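Local coordinates for putative arsenate reductase (Streptococcus mutans UA159, PDB 3FZ4), which probably reduces arsenate to arsenite, as arsenate reductases of the ArsC family do, using a thioredoxin-like fold, at residues Arg18-Leu23 against Tyr30-Ile35; Leu54-Phe59 against Asp74-Leu79; Lys58-Ser63 against Asp82-Leu87; Lys96-Val101 against Thr113-Leu118. The protein carries 1 engineered substitution. One frame throughout, in Å; residues are numbered along the deposited sequence.

Interaction 1 of 4, residues Arg18-Leu23 against Tyr30-Ile35; sequences RAKAEL and YDAIDI. With FMT (formic acid), chain E.
Leu23 and Tyr30 make the tight part of this contact between helix 14-26 and strand 30-34. CD1 of Leu23 sits over one face of the Tyr30 ring as a CH-pi contact, 4.0 Å from the ring centroid and 15° off the ring normal, shifted from the centre toward the CG side. CB of Leu23 reaches the rim of the same ring, 3.7 Å from Tyr30 CE2. The Tyr30 ring leaves its strand with CG between the backbone N and the carbonyl carbon (chi1 65°), and the ring reaches from the strand to Leu23 and Lys20. The more open side belongs to Lys20, whose extended chain crosses the end of the ring at about a right angle. Its CG and CE each lie 3.4 Å from Tyr30 OH, and CE also passes 4.1 Å from Ala32 CB. No hydrogen bond joins the two segments; the polar ends look elsewhere, Tyr30 OH to Asp24 OD1 and Lys20 NZ to a salt bridge with Glu9. Leu23 is buried and also packs on Tyr115, while Lys20, Tyr30 and Ala32 are only partly covered. The axes of 18-23 and 30-34 run nearly antiparallel, at 159°, and come within 11.0 Å. Helix packed on strand in this way belongs to the beta-alpha-beta unit of strand 5-9, helix 14-26 and strand 30-34, as in the thioredoxin fold.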
# COMPACT_ATOMS: atom_id res chain seq x y z
N ARG A 18 -6.47 1.03 13.08
CA ARG A 18 -7.92 0.97 12.89
C ARG A 18 -8.30 -0.15 11.94
O ARG A 18 -9.21 -0.92 12.18
CB ARG A 18 -8.41 2.28 12.28
CG ARG A 18 -8.42 3.44 13.25
CD ARG A 18 -8.75 4.79 12.60
NE ARG A 18 -9.98 4.85 11.83
CZ ARG A 18 -10.15 5.65 10.77
NH1 ARG A 18 -9.17 6.45 10.34
NH2 ARG A 18 -11.31 5.64 10.16
N ALA A 19 -7.57 -0.22 10.81
CA ALA A 19 -7.87 -1.20 9.78
C ALA A 19 -7.65 -2.62 10.35
O ALA A 19 -8.45 -3.54 10.10
CB ALA A 19 -7.00 -0.96 8.58
N LYS A 20 -6.55 -2.82 11.07
CA LYS A 20 -6.25 -4.15 11.64
C LYS A 20 -7.32 -4.54 12.66
O LYS A 20 -7.75 -5.70 12.72
CB LYS A 20 -4.85 -4.16 12.26
CG LYS A 20 -4.32 -5.58 12.51
CD LYS A 20 -2.93 -5.50 13.16
CE LYS A 20 -2.10 -6.75 12.98
NZ LYS A 20 -0.70 -6.44 13.43
N ALA A 21 -7.78 -3.57 13.45
CA ALA A 21 -8.85 -3.86 14.40
C ALA A 21 -10.09 -4.35 13.66
O ALA A 21 -10.79 -5.22 14.16
CB ALA A 21 -9.18 -2.64 15.29
N GLU A 22 -10.42 -3.73 12.51
CA GLU A 22 -11.58 -4.20 11.75
C GLU A 22 -11.37 -5.61 11.22
O GLU A 22 -12.30 -6.44 11.29
CB GLU A 22 -11.94 -3.24 10.63
CG GLU A 22 -13.25 -3.64 9.99
CD GLU A 22 -13.58 -2.92 8.70
OE1 GLU A 22 -12.72 -2.16 8.20
OE2 GLU A 22 -14.69 -3.19 8.18
N LEU A 23 -10.19 -5.90 10.67
CA LEU A 23 -9.91 -7.28 10.23
C LEU A 23 -10.11 -8.28 11.36
O LEU A 23 -10.67 -9.35 11.15
CB LEU A 23 -8.51 -7.40 9.67
CG LEU A 23 -8.25 -6.69 8.36
CD1 LEU A 23 -6.76 -6.68 8.01
CD2 LEU A 23 -9.08 -7.30 7.25
N TYR A 30 -5.81 -12.98 7.58
CA TYR A 30 -4.85 -12.11 6.90
C TYR A 30 -3.44 -12.38 7.41
O TYR A 30 -3.24 -12.84 8.55
CB TYR A 30 -5.20 -10.62 7.08
CG TYR A 30 -5.11 -10.15 8.50
CD1 TYR A 30 -3.96 -9.53 9.00
CD2 TYR A 30 -6.16 -10.36 9.40
CE1 TYR A 30 -3.85 -9.13 10.31
CE2 TYR A 30 -6.07 -9.95 10.71
CZ TYR A 30 -4.90 -9.34 11.17
OH TYR A 30 -4.73 -8.91 12.45
N ASP A 31 -2.47 -12.03 6.58
CA ASP A 31 -1.05 -12.05 6.93
C ASP A 31 -0.58 -10.60 7.03
O ASP A 31 -0.59 -9.89 6.02
CB ASP A 31 -0.31 -12.77 5.80
CG ASP A 31 1.19 -12.85 6.01
OD1 ASP A 31 1.66 -12.87 7.18
OD2 ASP A 31 1.89 -12.94 4.99
N ALA A 32 -0.19 -10.16 8.22
CA ALA A 32 0.27 -8.80 8.42
C ALA A 32 1.76 -8.74 8.09
O ALA A 32 2.57 -9.51 8.62
CB ALA A 32 0.01 -8.33 9.86
N ILE A 33 2.13 -7.77 7.27
CA ILE A 33 3.52 -7.57 6.87
C ILE A 33 3.93 -6.14 7.17
O ILE A 33 3.17 -5.21 6.84
CB ILE A 33 3.69 -7.83 5.37
CG1 ILE A 33 3.28 -9.26 5.02
CG2 ILE A 33 5.13 -7.53 4.94
CD1 ILE A 33 3.53 -9.64 3.57
N ASP A 34 5.14 -5.95 7.72
CA ASP A 34 5.62 -4.60 7.98
C ASP A 34 6.15 -4.02 6.69
O ASP A 34 7.07 -4.56 6.08
CB ASP A 34 6.68 -4.62 9.09
CG ASP A 34 7.18 -3.23 9.47
OD1 ASP A 34 7.74 -2.54 8.59
OD2 ASP A 34 7.04 -2.83 10.64
N ILE A 35 5.53 -2.93 6.24
CA ILE A 35 5.81 -2.37 4.94
C ILE A 35 7.21 -1.75 4.84
O ILE A 35 7.75 -1.65 3.74
CB ILE A 35 4.67 -1.37 4.57
CG1 ILE A 35 4.57 -1.17 3.07
CG2 ILE A 35 4.81 -0.04 5.31
CD1 ILE A 35 3.39 -0.30 2.63
C FMT E . -12.52 4.57 7.99
O1 FMT E . -13.01 3.96 7.05
O2 FMT E . -11.71 5.50 7.89

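Interaction 2 of 4, residues Leu54-Phe59 against Asp74-Leu79; sequences LELKKF and DKLHQL
Leu56 and Lys57 face Leu76 across a surface contact in the mainly helical part of this ArsC-family protein. A 3-10 turn at 56-59, in the loop after helix 42-51, meets residues 74-79, which lie on and after the weakly bonded helix 72-75.

No hydrogen bond crosses between the two segments; within them, backbone bonds from Lys58 N to Glu55 O and from Phe59 N to Leu56 O hold the 3-10 turn, and Leu79 N bonds to Leu76 O on the facing side. At the outer surface of residues 54-59, Lys58 folds back toward Glu55, but the ion pair is long and doubtful, since Glu55 is modelled in two conformers.

The link between the segments is apolar. CD2 of Leu76 lies against the aliphatic root of Lys57, 3.8 Å from CG and 3.9 Å from CB, and the two side chains cross at about a right angle. Lys57 presents only this root: with CG anti to its backbone N (chi1 -169°) and the chain extended beyond, the ammonium end leads away from Leu76. Leu56 also packs on Leu49, Leu81 and Ala84, and Leu76 on Phe60, so both leucines have apolar neighbours beyond this contact. Leu56 points at the other segment, yet its CD2 comes nearer to backbone than to side chain, 3.9 Å from Leu76 O against 4.3 Å from Leu76 CG.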
# COMPACT_ATOMS: atom_id res chain seq x y z
N LEU A 54 -5.93 2.66 -10.72
CA LEU A 54 -5.76 3.73 -9.74
C LEU A 54 -4.62 4.63 -10.19
O LEU A 54 -3.61 4.13 -10.71
CB LEU A 54 -5.49 3.15 -8.35
CG LEU A 54 -6.57 2.18 -7.83
CD1 LEU A 54 -6.10 1.48 -6.56
CD2 LEU A 54 -7.92 2.88 -7.62
N GLU A 55 -4.77 5.94 -10.00
CA GLU A 55 -3.73 6.89 -10.40
C GLU A 55 -2.45 6.68 -9.57
O GLU A 55 -2.50 6.28 -8.39
CB GLU A 55 -4.23 8.34 -10.31
CG GLU A 55 -4.21 8.99 -8.93
CD GLU A 55 -4.78 10.42 -8.93
OE1 GLU A 55 -4.01 11.39 -8.75
OE2 GLU A 55 -6.01 10.58 -9.12
N LEU A 56 -1.31 6.97 -10.17
CA LEU A 56 -0.01 6.72 -9.57
C LEU A 56 0.14 7.32 -8.18
O LEU A 56 0.66 6.67 -7.27
CB LEU A 56 1.11 7.24 -10.50
CG LEU A 56 2.55 7.07 -10.02
CD1 LEU A 56 2.84 5.58 -9.79
CD2 LEU A 56 3.53 7.65 -11.05
N LYS A 57 -0.33 8.55 -8.00
CA LYS A 57 -0.11 9.23 -6.74
C LYS A 57 -0.82 8.52 -5.57
O LYS A 57 -0.40 8.65 -4.42
CB LYS A 57 -0.59 10.66 -6.89
CG LYS A 57 -0.20 11.52 -5.76
CD LYS A 57 -0.90 12.86 -5.84
CE LYS A 57 -0.33 13.81 -4.82
NZ LYS A 57 -1.22 14.97 -4.60
N LYS A 58 -1.88 7.76 -5.88
CA LYS A 58 -2.61 7.04 -4.85
C LYS A 58 -1.76 5.98 -4.14
O LYS A 58 -2.10 5.54 -3.04
CB LYS A 58 -3.89 6.41 -5.39
CG LYS A 58 -4.95 7.45 -5.65
CD LYS A 58 -6.20 6.87 -6.28
CE LYS A 58 -7.41 7.79 -6.07
NZ LYS A 58 -7.05 9.24 -5.89
N PHE A 59 -0.68 5.55 -4.78
CA PHE A 59 0.21 4.58 -4.18
C PHE A 59 1.29 5.15 -3.29
O PHE A 59 2.02 4.39 -2.65
CB PHE A 59 0.86 3.74 -5.28
CG PHE A 59 -0.12 2.80 -5.97
CD1 PHE A 59 -0.28 1.49 -5.52
CD2 PHE A 59 -0.87 3.26 -7.06
CE1 PHE A 59 -1.18 0.65 -6.13
CE2 PHE A 59 -1.77 2.41 -7.69
CZ PHE A 59 -1.92 1.11 -7.23
N ASP A 74 7.05 17.28 -7.55
CA ASP A 74 7.53 17.82 -8.84
C ASP A 74 7.84 16.73 -9.85
O ASP A 74 7.82 16.97 -11.05
CB ASP A 74 8.84 18.60 -8.66
CG ASP A 74 8.71 19.82 -7.74
OD1 ASP A 74 9.78 20.32 -7.31
OD2 ASP A 74 7.59 20.26 -7.42
N LYS A 75 8.16 15.54 -9.34
CA LYS A 75 8.83 14.53 -10.14
C LYS A 75 7.88 13.45 -10.61
O LYS A 75 8.16 12.77 -11.61
CB LYS A 75 9.99 13.89 -9.37
CG LYS A 75 11.20 14.79 -9.19
CD LYS A 75 12.09 14.28 -8.08
CE LYS A 75 13.40 15.06 -8.00
NZ LYS A 75 13.25 16.35 -7.28
N LEU A 76 6.77 13.27 -9.90
CA LEU A 76 5.86 12.14 -10.11
C LEU A 76 5.32 12.06 -11.53
O LEU A 76 5.33 10.99 -12.13
CB LEU A 76 4.69 12.20 -9.12
CG LEU A 76 4.26 10.92 -8.42
CD1 LEU A 76 5.43 10.27 -7.71
CD2 LEU A 76 3.17 11.28 -7.44
N HIS A 77 4.92 13.20 -12.10
CA HIS A 77 4.39 13.20 -13.46
C HIS A 77 5.44 12.79 -14.52
O HIS A 77 5.08 12.47 -15.64
CB HIS A 77 3.75 14.55 -13.82
CG HIS A 77 4.75 15.60 -14.22
ND1 HIS A 77 5.49 16.31 -13.30
CD2 HIS A 77 5.13 16.06 -15.43
CE1 HIS A 77 6.28 17.16 -13.92
NE2 HIS A 77 6.08 17.03 -15.22
N GLN A 78 6.71 12.78 -14.15
CA GLN A 78 7.76 12.39 -15.08
C GLN A 78 8.11 10.91 -15.02
O GLN A 78 8.79 10.42 -15.91
CB GLN A 78 9.01 13.25 -14.88
CG GLN A 78 8.73 14.75 -15.02
CD GLN A 78 9.92 15.60 -14.68
OE1 GLN A 78 10.27 15.77 -13.50
NE2 GLN A 78 10.56 16.15 -15.71
N LEU A 79 7.64 10.20 -13.99
CA LEU A 79 8.09 8.83 -13.76
C LEU A 79 7.36 7.88 -14.66
O LEU A 79 6.16 7.96 -14.76
CB LEU A 79 7.82 8.39 -12.32
CG LEU A 79 8.51 9.10 -11.16
CD1 LEU A 79 7.91 8.61 -9.85
CD2 LEU A 79 10.00 8.90 -11.18

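Interaction 3 of 4, residues Lys58-Ser63 against Asp82-Leu87; sequences KFFNTS and DEAANL
The Phe60 ring meets helix 81-90 with its edge, and both Ala84 CB and Leu87 CD2 lie near the ring plane. The far end of the ring does the touching: CZ is 4.4 Å from Ala84 CB, and CE2 is 4.2 Å from Leu87 CD2 in one of the two conformers modelled for that leucine. These are light apolar contacts, and together with the modest 103 Å² buried they describe a ring that reaches the helix without pressing into it. The CA-CB bond of Phe60 does not aim at the helix; CG stands anti to the carbonyl carbon, beside the backbone N (chi1 -76°), and this carries the ring across. Ala84 and Leu87, one turn apart, both point from the helix toward the ring. Leu87 is the longer of the two and, in the same conformer, crosses Phe60 at about a right angle.

Here the loop between helix 42-51 and helix 65-69 is held against helix 81-90 in the helical part of the ArsC fold. Leu72 touches both Phe60 and Leu87, and Tyr67 also packs on Phe60. Ala84 meanwhile rests on Leu49. No hydrogen bond spans the two segments. Beyond the ring the loop turns at Asn61, the centre of an inverse gamma turn, and Asn61 ND2 bonds to Met93 O.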
# COMPACT_ATOMS: atom_id res chain seq x y z
N LYS A 58 -1.88 7.76 -5.88
CA LYS A 58 -2.61 7.04 -4.85
C LYS A 58 -1.76 5.98 -4.14
O LYS A 58 -2.10 5.54 -3.04
CB LYS A 58 -3.89 6.41 -5.39
CG LYS A 58 -4.95 7.45 -5.65
CD LYS A 58 -6.20 6.87 -6.28
CE LYS A 58 -7.41 7.79 -6.07
NZ LYS A 58 -7.05 9.24 -5.89
N PHE A 59 -0.68 5.55 -4.78
CA PHE A 59 0.21 4.58 -4.18
C PHE A 59 1.29 5.15 -3.29
O PHE A 59 2.02 4.39 -2.65
CB PHE A 59 0.86 3.74 -5.28
CG PHE A 59 -0.12 2.80 -5.97
CD1 PHE A 59 -0.28 1.49 -5.52
CD2 PHE A 59 -0.87 3.26 -7.06
CE1 PHE A 59 -1.18 0.65 -6.13
CE2 PHE A 59 -1.77 2.41 -7.69
CZ PHE A 59 -1.92 1.11 -7.23
N PHE A 60 1.43 6.47 -3.27
CA PHE A 60 2.48 7.10 -2.51
C PHE A 60 2.02 7.68 -1.19
O PHE A 60 0.89 8.19 -1.05
CB PHE A 60 3.11 8.24 -3.30
CG PHE A 60 4.04 7.77 -4.39
CD1 PHE A 60 3.52 7.33 -5.62
CD2 PHE A 60 5.42 7.72 -4.17
CE1 PHE A 60 4.38 6.85 -6.63
CE2 PHE A 60 6.28 7.25 -5.17
CZ PHE A 60 5.76 6.83 -6.40
N ASN A 61 2.93 7.61 -0.23
CA ASN A 61 2.69 8.17 1.10
C ASN A 61 3.04 9.66 1.05
O ASN A 61 4.11 10.08 1.48
CB ASN A 61 3.57 7.41 2.09
CG ASN A 61 3.41 7.88 3.49
OD1 ASN A 61 2.45 8.54 3.84
ND2 ASN A 61 4.37 7.53 4.32
N THR A 62 2.10 10.44 0.53
CA THR A 62 2.35 11.85 0.23
C THR A 62 2.50 12.73 1.48
O THR A 62 3.07 13.82 1.38
CB THR A 62 1.22 12.45 -0.65
OG1 THR A 62 -0.03 12.26 0.00
CG2 THR A 62 1.14 11.77 -2.01
N SER A 63 2.04 12.24 2.63
CA SER A 63 2.21 12.97 3.89
C SER A 63 3.50 12.59 4.61
O SER A 63 3.78 13.13 5.66
CB SER A 63 1.00 12.73 4.80
OG SER A 63 0.96 11.37 5.27
N ASP A 82 7.60 1.66 -14.49
CA ASP A 82 8.77 0.89 -14.02
C ASP A 82 9.60 1.70 -13.01
O ASP A 82 10.01 1.17 -11.98
CB ASP A 82 9.64 0.45 -15.21
CG ASP A 82 10.91 -0.27 -14.78
OD1 ASP A 82 10.80 -1.41 -14.29
OD2 ASP A 82 12.01 0.32 -14.92
N GLU A 83 9.84 2.98 -13.31
CA GLU A 83 10.59 3.86 -12.42
C GLU A 83 9.85 4.00 -11.08
O GLU A 83 10.46 3.90 -10.02
CB GLU A 83 10.77 5.24 -13.09
CG GLU A 83 11.76 5.19 -14.26
CD GLU A 83 11.73 6.43 -15.17
OE1 GLU A 83 10.92 7.36 -14.97
OE2 GLU A 83 12.56 6.47 -16.11
N ALA A 84 8.53 4.22 -11.13
CA ALA A 84 7.74 4.41 -9.91
C ALA A 84 7.74 3.12 -9.09
O ALA A 84 7.89 3.16 -7.86
CB ALA A 84 6.36 4.80 -10.27
N ALA A 85 7.58 1.96 -9.75
CA ALA A 85 7.56 0.69 -9.00
C ALA A 85 8.89 0.44 -8.30
O ALA A 85 8.91 -0.04 -7.17
CB ALA A 85 7.26 -0.46 -9.94
N ASN A 86 10.00 0.78 -8.97
CA ASN A 86 11.34 0.64 -8.40
C ASN A 86 11.53 1.53 -7.17
O ASN A 86 12.09 1.13 -6.15
CB ASN A 86 12.37 1.04 -9.47
CG ASN A 86 13.79 1.05 -8.95
OD1 ASN A 86 14.31 0.00 -8.55
ND2 ASN A 86 14.44 2.21 -8.96
N LEU A 87 11.08 2.77 -7.32
CA LEU A 87 11.14 3.75 -6.25
C LEU A 87 10.37 3.26 -5.03
O LEU A 87 10.88 3.21 -3.91
CB LEU A 87 10.54 5.06 -6.74
CG LEU A 87 10.73 6.26 -5.83
CD1 LEU A 87 12.21 6.44 -5.49
CD2 LEU A 87 10.22 7.49 -6.54

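Interaction 4 of 4, residues Lys96-Val101 against Thr113-Leu118; sequences KRPLLV and TAYEDL. With NA (sodium ion), chain B.
Leu100 lays its CD2 methyl over the centre of the Tyr115 ring, 3.8 Å from the centroid and 7° off the ring normal, a CH-pi contact made squarely on the face. A chi1 of -168° turns CG away from the backbone N of Leu100 to bring the methyl there, while CB stays nearer the phenol end, 3.8 Å from Tyr115 OH. The same CD2 touches Leu118 CD1 at 3.7 Å, so this one methyl packs against the ring and a second leucine; the two leucines run alongside each other from opposite ends. Pro98, which follows a cis peptide bond, crosses Tyr115 obliquely and brings CG to 3.9 Å from its OH.

The contact ties strand 99-102 of the mixed sheet to the 3-10 turn at 115-118, which follows strand 105-109. A cis proline leading into this strand beside a CxxC helix start is a feature of the thioredoxin fold, and Pro98 packs on Thr15 within that CxxC sequence. Tyr115 is buried between sheet and helix, its ring also touching Phe7 and Ala19. Inside the turn, Leu118 N bonds to Tyr115 O.

A sodium ion lies in the plane of the ring at its edge, bound by Tyr115 OH at 2.7 Å. The carbonyl oxygens of Gln108 and Gly110 also bind the ion, so the phenol oxygen joins the end of strand 105-109 to the turn through the metal.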
# COMPACT_ATOMS: atom_id res chain seq x y z
N LYS A 96 1.98 4.27 0.24
CA LYS A 96 0.77 4.54 1.00
C LYS A 96 0.46 3.33 1.88
O LYS A 96 0.62 2.18 1.42
CB LYS A 96 -0.35 4.76 -0.01
CG LYS A 96 -1.69 5.05 0.60
CD LYS A 96 -1.69 6.31 1.43
CE LYS A 96 -3.11 6.71 1.74
NZ LYS A 96 -3.23 7.80 2.74
N ARG A 97 -0.02 3.56 3.10
CA ARG A 97 -0.36 2.44 3.99
C ARG A 97 -1.64 2.81 4.74
O ARG A 97 -1.95 4.00 4.87
CB ARG A 97 0.77 2.12 4.98
CG ARG A 97 1.20 3.35 5.76
CD ARG A 97 2.23 3.01 6.78
NE ARG A 97 2.47 4.13 7.68
CZ ARG A 97 3.52 4.94 7.62
NH1 ARG A 97 3.64 5.90 8.52
NH2 ARG A 97 4.45 4.76 6.69
N PRO A 98 -2.41 1.83 5.20
CA PRO A 98 -2.23 0.40 4.91
C PRO A 98 -2.53 0.02 3.48
O PRO A 98 -3.14 0.80 2.72
CB PRO A 98 -3.23 -0.27 5.85
CG PRO A 98 -4.32 0.77 6.03
CD PRO A 98 -3.60 2.10 6.01
N LEU A 99 -2.13 -1.20 3.10
CA LEU A 99 -2.57 -1.80 1.85
C LEU A 99 -3.20 -3.13 2.18
O LEU A 99 -2.73 -3.85 3.07
CB LEU A 99 -1.41 -2.12 0.93
CG LEU A 99 -0.47 -1.00 0.56
CD1 LEU A 99 0.73 -1.57 -0.21
CD2 LEU A 99 -1.18 0.07 -0.26
N LEU A 100 -4.31 -3.42 1.51
CA LEU A 100 -4.94 -4.73 1.57
C LEU A 100 -4.89 -5.37 0.20
O LEU A 100 -5.26 -4.75 -0.79
CB LEU A 100 -6.37 -4.61 2.11
CG LEU A 100 -7.03 -5.93 2.50
CD1 LEU A 100 -6.37 -6.51 3.73
CD2 LEU A 100 -8.52 -5.74 2.72
N VAL A 101 -4.35 -6.59 0.16
CA VAL A 101 -4.02 -7.30 -1.07
C VAL A 101 -4.68 -8.66 -0.98
O VAL A 101 -4.62 -9.31 0.05
CB VAL A 101 -2.50 -7.40 -1.21
CG1 VAL A 101 -2.10 -8.15 -2.48
CG2 VAL A 101 -1.86 -6.01 -1.19
N THR A 113 -12.55 3.96 3.77
CA THR A 113 -13.82 3.25 3.85
C THR A 113 -13.56 1.93 4.57
O THR A 113 -12.46 1.40 4.52
CB THR A 113 -14.43 2.97 2.45
OG1 THR A 113 -13.44 2.29 1.67
CG2 THR A 113 -14.82 4.26 1.74
N ALA A 114 -14.57 1.39 5.23
CA ALA A 114 -14.45 0.14 6.01
C ALA A 114 -14.19 -1.05 5.08
O ALA A 114 -14.79 -1.16 4.00
CB ALA A 114 -15.74 -0.08 6.77
N TYR A 115 -13.33 -1.97 5.52
CA TYR A 115 -13.03 -3.16 4.74
C TYR A 115 -14.26 -4.02 4.51
O TYR A 115 -14.33 -4.75 3.51
CB TYR A 115 -11.96 -3.99 5.43
CG TYR A 115 -10.55 -3.45 5.35
CD1 TYR A 115 -10.15 -2.59 4.32
CD2 TYR A 115 -9.62 -3.84 6.31
CE1 TYR A 115 -8.84 -2.15 4.25
CE2 TYR A 115 -8.31 -3.44 6.20
CZ TYR A 115 -7.92 -2.60 5.18
OH TYR A 115 -6.60 -2.23 5.12
N GLU A 116 -15.19 -4.01 5.44
CA GLU A 116 -16.34 -4.89 5.30
C GLU A 116 -17.08 -4.64 3.99
O GLU A 116 -17.65 -5.61 3.43
CB GLU A 116 -17.30 -4.72 6.48
CG GLU A 116 -18.44 -5.73 6.44
CD GLU A 116 -19.33 -5.73 7.66
OE1 GLU A 116 -18.93 -5.18 8.72
OE2 GLU A 116 -20.45 -6.28 7.52
N ASP A 117 -17.04 -3.39 3.52
CA ASP A 117 -17.68 -2.98 2.24
C ASP A 117 -17.13 -3.81 1.05
O ASP A 117 -17.84 -4.00 0.05
CB ASP A 117 -17.51 -1.48 1.93
CG ASP A 117 -18.10 -0.54 2.99
OD1 ASP A 117 -18.77 -0.97 3.96
OD2 ASP A 117 -17.86 0.68 2.84
N LEU A 118 -15.91 -4.34 1.14
CA LEU A 118 -15.31 -5.13 0.05
C LEU A 118 -16.08 -6.43 -0.21
O LEU A 118 -16.08 -6.96 -1.32
CB LEU A 118 -13.85 -5.42 0.36
CG LEU A 118 -12.96 -4.17 0.41
CD1 LEU A 118 -11.67 -4.55 1.08
CD2 LEU A 118 -12.70 -3.51 -0.94
NA NA B . -6.01 -0.78 2.93

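The four contacts form two pairs. Interactions 1 and 4, with centres about 9 Å apart, share the sheet: Glu22 of helix 14-26 takes two probable hydrogen bonds from the 113-118 turn, OE1 from Tyr115 N (2.8 Å) and OE2 from Glu116 N (2.9 Å). This puts the sodium-binding tyrosine beside the helix at whose start the Cys13-Cys16 disulfide lies. Interactions 2 and 3, centres about 7 Å apart, share Lys58 and Phe59 and build the helical part; Leu56 CD1 lies 3.6 Å from Ala84 CB. Interaction 1 stays about 7 Å from both at the nearest atoms. The parts meet where Phe59 O probably accepts a hydrogen bond from Lys96 N (2.9 Å).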